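Long-range contacts in ArCE4A (PDB 5LGC), which probably removes acetyl groups from N-acetylglucosamine polymers such as chitin: residues F56-N61 against G80-D85; F84-I89 against R120-A125; T30-P35 against I169-D174. All coordinates share one frame; numbering follows the deposited sequence.

Interaction 1. Residues F56-N61 against G80-D85; sequences FVLGKN and GSHTFD. With NAG (2-acetamido-2-deoxy-beta-D-glucopyranose), chain B.
At the C-terminal ends of two adjacent parallel strands of the NodB-type fold, 54-57 and 78-81, Phe-56 pairs with Gly-80 and Val-57 with Ser-81. The bridge rests on two backbone bonds, Val-57 N to Gly-80 O at 3.0 Å and His-82 N to Val-57 O at 2.9 Å. The pairing does not stop where the strands do: the loops beyond them stay zipped by Gly-59 N to Thr-83 O (3.0 Å, nearly straight at 173°) and Lys-60 N to Phe-84 O (3.0 Å). Within 80-85, Thr-83 N reaches back to Ser-81 OG at 3.1 Å, an ST turn that shapes the exit from the strand.

Ser-81 O meets the Phe-56 ring at its edge, near the ring plane, 3.5 Å from Phe-56 CD1. At the far end Phe-84 swings its ring back against the other segment, CG being anti to the backbone N (chi1 -169°). Phe-84 CD1 then sits 3.5 Å from Gly-59 CA, where no side chain intervenes, and Lys-60 CB makes a CH-pi contact over the ring face, 4.1 Å from the Phe-84 centroid. Leu-58 CD2 packs on the carbonyls of His-82 and Thr-83.

His-82 leads the sequence HTFDH, consistent with the HxxxH motif whose histidines hold a metal in related deacetylases. The bond from its N to Val-57 O and the packing of its CB against Phe-56 fix the base of the side chain, while a weak hydrogen bond between His-82 ND1 and Asp-33 OD1 probably helps to set the ring's rotation.

Interaction 2. Residues F84-I89 against R120-A125; sequences FDHKDI and RPPYGA. With NAG (2-acetamido-2-deoxy-beta-D-glucopyranose), chain B; NAG (2-acetamido-2-deoxy-beta-D-glucopyranose), chain C.
His-86 packs into the angle between Pro-122 and Tyr-123, and this is the tight half of the contact. The imidazole and phenol rings overlap obliquely, with centroids 4.3 Å apart and planes at 44°, so the pair is neither a parallel stack nor an edge-to-face one. On the pyrrolidine, His-86 CD2 lies 3.6 Å from Pro-122 CB while Lys-87 O comes within 3.2 Å of Pro-122 CG. The chi1 of -160°, which sets His-86 CG opposite the backbone N, carries the ring to the bound sugar, and His-86 NE2 donates a short hydrogen bond to O7 of the chain B NAG at 2.5 Å. Tyr-123 N approaches the same carbonyl oxygen at 3.3 Å and almost straight, 174° at the hydrogen, so the acetamide is held from both loops.

These loops carry sequence signatures of the deacetylase family: His-86 closes the HTFDH sequence, and RPPYG, starting at Arg-120, corresponds to the segment that in relatives walls the substrate groove.

At the buried Ile-89 end a water accepts from Ile-89 N and donates to Pro-122 O (2.7 Å) and Ala-125 O (2.6 Å), bridging the two backbones. The loose, solvent side belongs to Asp-88 and Lys-87. Partly exposed Asp-88 merely brushes Ala-125 CB with OD1 at 3.5 Å, its hydrogen-bonding partner being Thr-90 OG1. Lys-87, exposed, turns its amine away from the 120-125 loop to a salt bridge with Asp-85.

Interaction 3. Residues T30-P35 against I169-D174; sequences TFDDGP and IILMHD. With NAG (2-acetamido-2-deoxy-beta-D-glucopyranose), chain B; NAG (2-acetamido-2-deoxy-beta-D-glucopyranose), chain C.
Phe-31 and Met-172 run side by side on one face of the parallel pair 30-32 and 169-173, their side chains pointing the same way. The thioether meets the ring obliquely: Met-172 SD is 5.0 Å from the Phe-31 centroid, 55° off the normal, in a Met-aromatic contact, while Met-172 CE touches Phe-31 CE1 at 3.6 Å.

The face bearing Thr-30, Asp-32, Leu-171 and His-173 is mixed in character. Asp-32 and Leu-171 meet at about a right angle, with Leu-171 CD1 lying 3.6 Å from Asp-32 CG; Asp-32 OD1 forms a salt bridge with Arg-120 NH1. Asp-33 runs alongside His-173; its carboxylate plane is turned 52° from the imidazole, and Asp-33 OD2 lies at the ring edge, 3.5 Å from His-173 CD2. NAG O3 (chain B) is placed to donate to Asp-33 OD2, but at 2.4 Å the bond is very short and its exact geometry doubtful. Thr-30 places OG1 between its backbone N and carbonyl carbon (chi1 69°), from where it donates to Ile-170 O at 2.6 Å from above the carbonyl plane; Thr-30 N donates to that oxygen as well, at 3.0 Å. Further backbone bonds from Met-172 N, Asp-32 N and Asp-174 N continue the ladder, the last to Asp-32 O.

The TFDD sequence here resembles the first conserved motif of related deacetylases. Strand 26-32 lies between 168-173 and 54-57, strand 143-144 pairs with 168-173, and helix 200-203 packs on Thr-30 and Ile-169 through Val-200 and Leu-203.

How the interactions relate
All three contacts converge on the chain B NAG and probably line the active-site pocket in which its acetamide lies; interactions 2 and 3 also reach the chain C NAG. Their centres lie about 9 Å (1 and 2), 11 Å (1 and 3) and 13 Å (2 and 3) apart. Arg-120, at the start of segment 120-125, links that segment to both other contacts: Arg-120 NH1 forms a salt bridge with Asp-32 OD1 at 2.6 Å, and Arg-120 N makes a probable hydrogen bond with Ser-81 O at 2.8 Å. Interactions 1 and 3 share a sheet, with Phe-56 N 2.9 Å from Phe-31 O. Segments 80-85 and 84-89 overlap at Phe-84 and Asp-85, which places His-82 and His-86 on one continuous loop beside the sugar.

Interaction 1. Residues F56-N61 against G80-D85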
# COMPACT_ATOMS: atom_id res chain seq x y z
N PHE A 56 -2.80 0.28 1.50
CA PHE A 56 -3.38 -0.95 2.01
C PHE A 56 -4.14 -0.62 3.29
O PHE A 56 -3.55 -0.50 4.36
CB PHE A 56 -2.31 -2.01 2.25
CG PHE A 56 -1.69 -2.51 0.98
CD1 PHE A 56 -2.25 -3.58 0.29
CD2 PHE A 56 -0.57 -1.90 0.45
CE1 PHE A 56 -1.69 -4.04 -0.88
CE2 PHE A 56 -0.00 -2.36 -0.72
CZ PHE A 56 -0.56 -3.42 -1.39
N VAL A 57 -5.45 -0.48 3.15
CA VAL A 57 -6.27 0.03 4.24
C VAL A 57 -6.84 -1.07 5.12
O VAL A 57 -7.14 -2.18 4.66
CB VAL A 57 -7.43 0.88 3.70
CG1 VAL A 57 -6.89 2.13 3.02
CG2 VAL A 57 -8.29 0.09 2.73
N LEU A 58 -6.97 -0.75 6.40
CA LEU A 58 -7.62 -1.60 7.37
C LEU A 58 -9.13 -1.45 7.28
O LEU A 58 -9.65 -0.33 7.37
CB LEU A 58 -7.17 -1.25 8.79
CG LEU A 58 -5.89 -1.81 9.39
CD1 LEU A 58 -5.90 -1.50 10.88
CD2 LEU A 58 -5.76 -3.30 9.14
N GLY A 59 -9.84 -2.56 7.13
CA GLY A 59 -11.29 -2.55 7.03
C GLY A 59 -11.97 -1.74 8.13
O GLY A 59 -12.90 -0.98 7.86
N LYS A 60 -11.50 -1.89 9.36
CA LYS A 60 -12.14 -1.25 10.50
C LYS A 60 -11.98 0.27 10.52
O LYS A 60 -12.83 0.98 11.05
CB LYS A 60 -11.61 -1.84 11.81
CG LYS A 60 -10.14 -1.58 12.06
CD LYS A 60 -9.73 -2.04 13.45
CE LYS A 60 -9.11 -0.89 14.24
NZ LYS A 60 -8.85 -1.26 15.66
N ASN A 61 -10.89 0.77 9.94
CA ASN A 61 -10.68 2.22 9.87
C ASN A 61 -11.46 2.86 8.73
O ASN A 61 -11.81 4.04 8.79
CB ASN A 61 -9.19 2.53 9.70
CG ASN A 61 -8.38 2.24 10.94
OD1 ASN A 61 -8.93 2.11 12.04
ND2 ASN A 61 -7.07 2.14 10.78
N GLY A 80 -5.65 -1.12 -1.74
CA GLY A 80 -5.56 -2.55 -1.55
C GLY A 80 -6.05 -2.89 -0.16
O GLY A 80 -6.25 -2.00 0.66
N SER A 81 -6.25 -4.17 0.11
CA SER A 81 -6.75 -4.61 1.41
C SER A 81 -5.62 -4.93 2.37
O SER A 81 -4.63 -5.54 1.97
CB SER A 81 -7.66 -5.83 1.24
OG SER A 81 -8.05 -6.35 2.50
N HIS A 82 -5.76 -4.53 3.63
CA HIS A 82 -4.83 -4.98 4.66
C HIS A 82 -5.56 -5.83 5.69
O HIS A 82 -5.10 -5.96 6.83
CB HIS A 82 -4.14 -3.79 5.33
CG HIS A 82 -2.82 -4.15 5.94
ND1 HIS A 82 -2.29 -3.49 7.03
CD2 HIS A 82 -1.92 -5.11 5.62
CE1 HIS A 82 -1.12 -4.02 7.35
NE2 HIS A 82 -0.87 -5.01 6.51
N THR A 83 -6.67 -6.43 5.26
CA THR A 83 -7.63 -7.18 6.09
C THR A 83 -8.40 -6.23 7.01
O THR A 83 -8.21 -5.02 6.95
CB THR A 83 -6.97 -8.29 6.96
OG1 THR A 83 -6.19 -7.70 8.01
CG2 THR A 83 -6.08 -9.21 6.10
N PHE A 84 -9.27 -6.78 7.85
CA PHE A 84 -10.19 -5.94 8.60
C PHE A 84 -9.57 -5.35 9.86
O PHE A 84 -9.67 -4.15 10.09
CB PHE A 84 -11.45 -6.71 8.96
CG PHE A 84 -12.54 -5.84 9.50
CD1 PHE A 84 -13.27 -5.01 8.65
CD2 PHE A 84 -12.83 -5.81 10.85
CE1 PHE A 84 -14.26 -4.19 9.14
CE2 PHE A 84 -13.82 -4.99 11.35
CZ PHE A 84 -14.54 -4.18 10.49
N ASP A 85 -8.94 -6.18 10.67
CA ASP A 85 -8.41 -5.70 11.94
C ASP A 85 -6.95 -6.09 12.16
O ASP A 85 -6.52 -6.25 13.30
CB ASP A 85 -9.26 -6.23 13.09
CG ASP A 85 -9.49 -7.71 12.99
OD1 ASP A 85 -8.62 -8.41 12.44
OD2 ASP A 85 -10.55 -8.19 13.46
C1 NAG B . 4.39 -4.54 11.28
C2 NAG B . 3.02 -4.42 10.81
C3 NAG B . 2.55 -3.04 11.28
C4 NAG B . 2.49 -3.12 12.78
C5 NAG B . 3.91 -3.45 13.28
C6 NAG B . 3.86 -3.54 14.81
C7 NAG B . 2.11 -4.67 8.50
C8 NAG B . 2.52 -4.59 7.03
N2 NAG B . 3.12 -4.42 9.34
O3 NAG B . 1.27 -2.72 10.75
O4 NAG B . 2.11 -1.84 13.32
O5 NAG B . 4.37 -4.69 12.73
O6 NAG B . 2.94 -4.56 15.21
O7 NAG B . 1.03 -5.14 8.83

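Interaction 2. Residues F84-I89 against R120-A125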
# COMPACT_ATOMS: atom_id res chain seq x y z
N PHE A 84 -9.27 -6.78 7.85
CA PHE A 84 -10.19 -5.94 8.60
C PHE A 84 -9.57 -5.35 9.86
O PHE A 84 -9.67 -4.15 10.09
CB PHE A 84 -11.45 -6.71 8.96
CG PHE A 84 -12.54 -5.84 9.50
CD1 PHE A 84 -13.27 -5.01 8.65
CD2 PHE A 84 -12.83 -5.81 10.85
CE1 PHE A 84 -14.26 -4.19 9.14
CE2 PHE A 84 -13.82 -4.99 11.35
CZ PHE A 84 -14.54 -4.18 10.49
N ASP A 85 -8.94 -6.18 10.67
CA ASP A 85 -8.41 -5.70 11.94
C ASP A 85 -6.95 -6.09 12.16
O ASP A 85 -6.52 -6.25 13.30
CB ASP A 85 -9.26 -6.23 13.09
CG ASP A 85 -9.49 -7.71 12.99
OD1 ASP A 85 -8.62 -8.41 12.44
OD2 ASP A 85 -10.55 -8.19 13.46
N HIS A 86 -6.21 -6.26 11.07
CA HIS A 86 -4.77 -6.46 11.14
C HIS A 86 -4.37 -7.75 11.89
O HIS A 86 -3.36 -7.78 12.60
CB HIS A 86 -4.12 -5.25 11.81
CG HIS A 86 -2.66 -5.10 11.55
ND1 HIS A 86 -1.75 -4.81 12.54
CD2 HIS A 86 -1.95 -5.20 10.40
CE1 HIS A 86 -0.54 -4.73 12.01
NE2 HIS A 86 -0.63 -4.97 10.72
N LYS A 87 -5.15 -8.81 11.73
CA LYS A 87 -4.83 -10.06 12.41
C LYS A 87 -3.89 -10.94 11.58
O LYS A 87 -3.84 -10.83 10.35
CB LYS A 87 -6.11 -10.83 12.75
CG LYS A 87 -6.78 -10.38 14.05
CD LYS A 87 -7.99 -11.24 14.39
CE LYS A 87 -8.54 -10.90 15.77
NZ LYS A 87 -9.28 -9.62 15.79
N ASP A 88 -3.13 -11.79 12.26
CA ASP A 88 -2.24 -12.74 11.61
C ASP A 88 -3.11 -13.84 11.00
O ASP A 88 -3.73 -14.62 11.72
CB ASP A 88 -1.23 -13.31 12.61
CG ASP A 88 -0.23 -14.29 11.99
OD1 ASP A 88 -0.46 -14.82 10.88
OD2 ASP A 88 0.80 -14.56 12.65
N ILE A 89 -3.15 -13.89 9.67
CA ILE A 89 -4.05 -14.80 8.98
C ILE A 89 -3.68 -16.26 9.18
O ILE A 89 -4.52 -17.15 9.01
CB ILE A 89 -4.11 -14.51 7.46
CG1 ILE A 89 -2.76 -14.83 6.80
CG2 ILE A 89 -4.52 -13.07 7.19
CD1 ILE A 89 -2.84 -15.00 5.31
N ARG A 120 -2.48 -7.12 1.08
CA ARG A 120 -1.21 -7.33 1.78
C ARG A 120 -1.47 -8.04 3.10
O ARG A 120 -2.22 -7.54 3.94
CB ARG A 120 -0.48 -6.01 2.01
CG ARG A 120 0.83 -6.13 2.78
CD ARG A 120 1.59 -4.80 2.79
NE ARG A 120 2.32 -4.56 1.55
CZ ARG A 120 2.75 -3.36 1.14
NH1 ARG A 120 2.50 -2.28 1.87
NH2 ARG A 120 3.41 -3.25 -0.00
N PRO A 121 -0.87 -9.22 3.29
CA PRO A 121 -1.08 -9.93 4.56
C PRO A 121 -0.40 -9.22 5.74
O PRO A 121 0.75 -8.81 5.62
CB PRO A 121 -0.44 -11.30 4.31
CG PRO A 121 0.54 -11.08 3.19
CD PRO A 121 -0.06 -9.99 2.33
N PRO A 122 -1.14 -9.05 6.85
CA PRO A 122 -0.59 -8.44 8.06
C PRO A 122 0.68 -9.14 8.54
O PRO A 122 0.73 -10.37 8.54
CB PRO A 122 -1.72 -8.59 9.07
CG PRO A 122 -2.96 -8.57 8.23
CD PRO A 122 -2.58 -9.32 6.98
N TYR A 123 1.68 -8.35 8.91
CA TYR A 123 2.97 -8.85 9.40
C TYR A 123 3.73 -9.63 8.33
O TYR A 123 4.75 -10.25 8.62
CB TYR A 123 2.77 -9.69 10.66
CG TYR A 123 1.82 -9.01 11.62
CD1 TYR A 123 2.21 -7.86 12.29
CD2 TYR A 123 0.53 -9.49 11.83
CE1 TYR A 123 1.34 -7.21 13.16
CE2 TYR A 123 -0.34 -8.85 12.69
CZ TYR A 123 0.07 -7.71 13.35
OH TYR A 123 -0.79 -7.06 14.21
N GLY A 124 3.22 -9.59 7.10
CA GLY A 124 3.83 -10.30 5.99
C GLY A 124 3.64 -11.80 6.12
O GLY A 124 4.23 -12.58 5.37
N ALA A 125 2.81 -12.20 7.08
CA ALA A 125 2.60 -13.60 7.40
C ALA A 125 1.59 -14.24 6.46
O ALA A 125 0.42 -13.84 6.41
CB ALA A 125 2.15 -13.75 8.85
C1 NAG B . 4.39 -4.54 11.28
C2 NAG B . 3.02 -4.42 10.81
C3 NAG B . 2.55 -3.04 11.28
C4 NAG B . 2.49 -3.12 12.78
C5 NAG B . 3.91 -3.45 13.28
C6 NAG B . 3.86 -3.54 14.81
C7 NAG B . 2.11 -4.67 8.50
C8 NAG B . 2.52 -4.59 7.03
N2 NAG B . 3.12 -4.42 9.34
O3 NAG B . 1.27 -2.72 10.75
O4 NAG B . 2.11 -1.84 13.32
O5 NAG B . 4.37 -4.69 12.73
O6 NAG B . 2.94 -4.56 15.21
O7 NAG B . 1.03 -5.14 8.83
C1 NAG C . 8.52 -7.57 10.11
C2 NAG C . 8.12 -7.29 11.56
C3 NAG C . 6.61 -7.13 11.61
C4 NAG C . 6.24 -5.96 10.71
C5 NAG C . 6.68 -6.29 9.29
C6 NAG C . 6.23 -5.18 8.33
C7 NAG C . 8.15 -9.70 12.26
C8 NAG C . 8.75 -10.67 13.27
N2 NAG C . 8.55 -8.42 12.42
O1 NAG C . 9.94 -7.68 10.01
O3 NAG C . 6.20 -6.85 12.95
O4 NAG C . 4.84 -5.77 10.71
O5 NAG C . 8.11 -6.49 9.26
O6 NAG C . 6.81 -3.94 8.74
O7 NAG C . 7.35 -10.10 11.41
O HOH W 1 -1.07 -12.28 7.79

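Interaction 3. Residues T30-P35 against I169-D174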
# COMPACT_ATOMS: atom_id res chain seq x y z
N THR A 30 4.05 2.54 -0.95
CA THR A 30 2.84 1.97 -0.36
C THR A 30 2.70 2.37 1.11
O THR A 30 3.69 2.52 1.82
CB THR A 30 2.81 0.44 -0.46
OG1 THR A 30 3.82 -0.11 0.40
CG2 THR A 30 3.06 -0.01 -1.89
N PHE A 31 1.46 2.54 1.55
CA PHE A 31 1.18 2.94 2.92
C PHE A 31 0.18 2.00 3.57
O PHE A 31 -0.91 1.78 3.03
CB PHE A 31 0.66 4.38 2.97
CG PHE A 31 1.61 5.37 2.38
CD1 PHE A 31 2.63 5.91 3.14
CD2 PHE A 31 1.50 5.75 1.05
CE1 PHE A 31 3.52 6.83 2.59
CE2 PHE A 31 2.38 6.66 0.50
CZ PHE A 31 3.39 7.20 1.27
N ASP A 32 0.55 1.46 4.72
CA ASP A 32 -0.30 0.50 5.41
C ASP A 32 -1.03 1.10 6.61
O ASP A 32 -0.56 2.07 7.22
CB ASP A 32 0.52 -0.69 5.88
CG ASP A 32 0.86 -1.64 4.75
OD1 ASP A 32 0.94 -1.19 3.58
OD2 ASP A 32 1.06 -2.83 5.03
N ASP A 33 -2.18 0.51 6.93
CA ASP A 33 -2.88 0.66 8.21
C ASP A 33 -3.66 1.96 8.35
O ASP A 33 -4.14 2.28 9.44
CB ASP A 33 -1.91 0.54 9.38
CG ASP A 33 -1.37 -0.86 9.54
OD1 ASP A 33 -1.99 -1.78 8.99
OD2 ASP A 33 -0.33 -1.02 10.22
N GLY A 34 -3.79 2.70 7.26
CA GLY A 34 -4.68 3.83 7.27
C GLY A 34 -6.06 3.36 6.89
O GLY A 34 -6.30 2.16 6.77
N PRO A 35 -6.99 4.30 6.70
CA PRO A 35 -6.76 5.74 6.86
C PRO A 35 -6.84 6.18 8.33
O PRO A 35 -7.44 5.49 9.15
CB PRO A 35 -7.90 6.35 6.05
CG PRO A 35 -8.98 5.35 6.16
CD PRO A 35 -8.34 4.00 6.21
N ILE A 169 8.95 -2.29 -4.22
CA ILE A 169 7.77 -1.88 -3.49
C ILE A 169 8.21 -1.44 -2.10
O ILE A 169 8.74 -2.24 -1.33
CB ILE A 169 6.75 -3.02 -3.39
CG1 ILE A 169 6.26 -3.41 -4.78
CG2 ILE A 169 5.59 -2.60 -2.49
CD1 ILE A 169 5.37 -4.63 -4.78
N ILE A 170 8.00 -0.17 -1.78
CA ILE A 170 8.47 0.37 -0.52
C ILE A 170 7.36 0.38 0.52
O ILE A 170 6.26 0.85 0.26
CB ILE A 170 9.02 1.79 -0.71
CG1 ILE A 170 10.13 1.79 -1.75
CG2 ILE A 170 9.53 2.36 0.62
CD1 ILE A 170 10.70 3.16 -2.03
N LEU A 171 7.66 -0.14 1.71
CA LEU A 171 6.65 -0.22 2.75
C LEU A 171 6.77 0.93 3.74
O LEU A 171 7.80 1.09 4.41
CB LEU A 171 6.75 -1.55 3.50
CG LEU A 171 5.87 -1.61 4.75
CD1 LEU A 171 4.40 -1.53 4.39
CD2 LEU A 171 6.16 -2.87 5.55
N MET A 172 5.71 1.71 3.84
CA MET A 172 5.60 2.76 4.83
C MET A 172 4.26 2.63 5.52
O MET A 172 3.40 1.86 5.08
CB MET A 172 5.74 4.14 4.17
CG MET A 172 7.19 4.57 3.99
SD MET A 172 7.38 5.96 2.87
CE MET A 172 6.57 5.32 1.41
N HIS A 173 4.08 3.35 6.62
CA HIS A 173 2.82 3.24 7.35
C HIS A 173 2.14 4.58 7.52
O HIS A 173 2.73 5.55 7.99
CB HIS A 173 3.05 2.59 8.71
CG HIS A 173 3.41 1.14 8.63
ND1 HIS A 173 4.66 0.71 8.23
CD2 HIS A 173 2.69 0.02 8.87
CE1 HIS A 173 4.69 -0.62 8.25
NE2 HIS A 173 3.50 -1.05 8.63
N ASP A 174 0.87 4.62 7.12
CA ASP A 174 0.05 5.81 7.26
C ASP A 174 -0.57 5.84 8.65
O ASP A 174 -1.79 5.74 8.82
CB ASP A 174 -1.02 5.84 6.16
CG ASP A 174 -1.95 7.03 6.28
OD1 ASP A 174 -1.60 8.01 6.97
OD2 ASP A 174 -3.05 6.97 5.68
C1 NAG B . 4.39 -4.54 11.28
C2 NAG B . 3.02 -4.42 10.81
C3 NAG B . 2.55 -3.04 11.28
C4 NAG B . 2.49 -3.12 12.78
C5 NAG B . 3.91 -3.45 13.28
C6 NAG B . 3.86 -3.54 14.81
C7 NAG B . 2.11 -4.67 8.50
C8 NAG B . 2.52 -4.59 7.03
N2 NAG B . 3.12 -4.42 9.34
O3 NAG B . 1.27 -2.72 10.75
O4 NAG B . 2.11 -1.84 13.32
O5 NAG B . 4.37 -4.69 12.73
O6 NAG B . 2.94 -4.56 15.21
O7 NAG B . 1.03 -5.14 8.83
C1 NAG C . 8.52 -7.57 10.11
C2 NAG C . 8.12 -7.29 11.56
C3 NAG C . 6.61 -7.13 11.61
C4 NAG C . 6.24 -5.96 10.71
C5 NAG C . 6.68 -6.29 9.29
C6 NAG C . 6.23 -5.18 8.33
C7 NAG C . 8.15 -9.70 12.26
C8 NAG C . 8.75 -10.67 13.27
N2 NAG C . 8.55 -8.42 12.42
O1 NAG C . 9.94 -7.68 10.01
O3 NAG C . 6.20 -6.85 12.95
O4 NAG C . 4.84 -5.77 10.71
O5 NAG C . 8.11 -6.49 9.26
O6 NAG C . 6.81 -3.94 8.74
O7 NAG C . 7.35 -10.10 11.41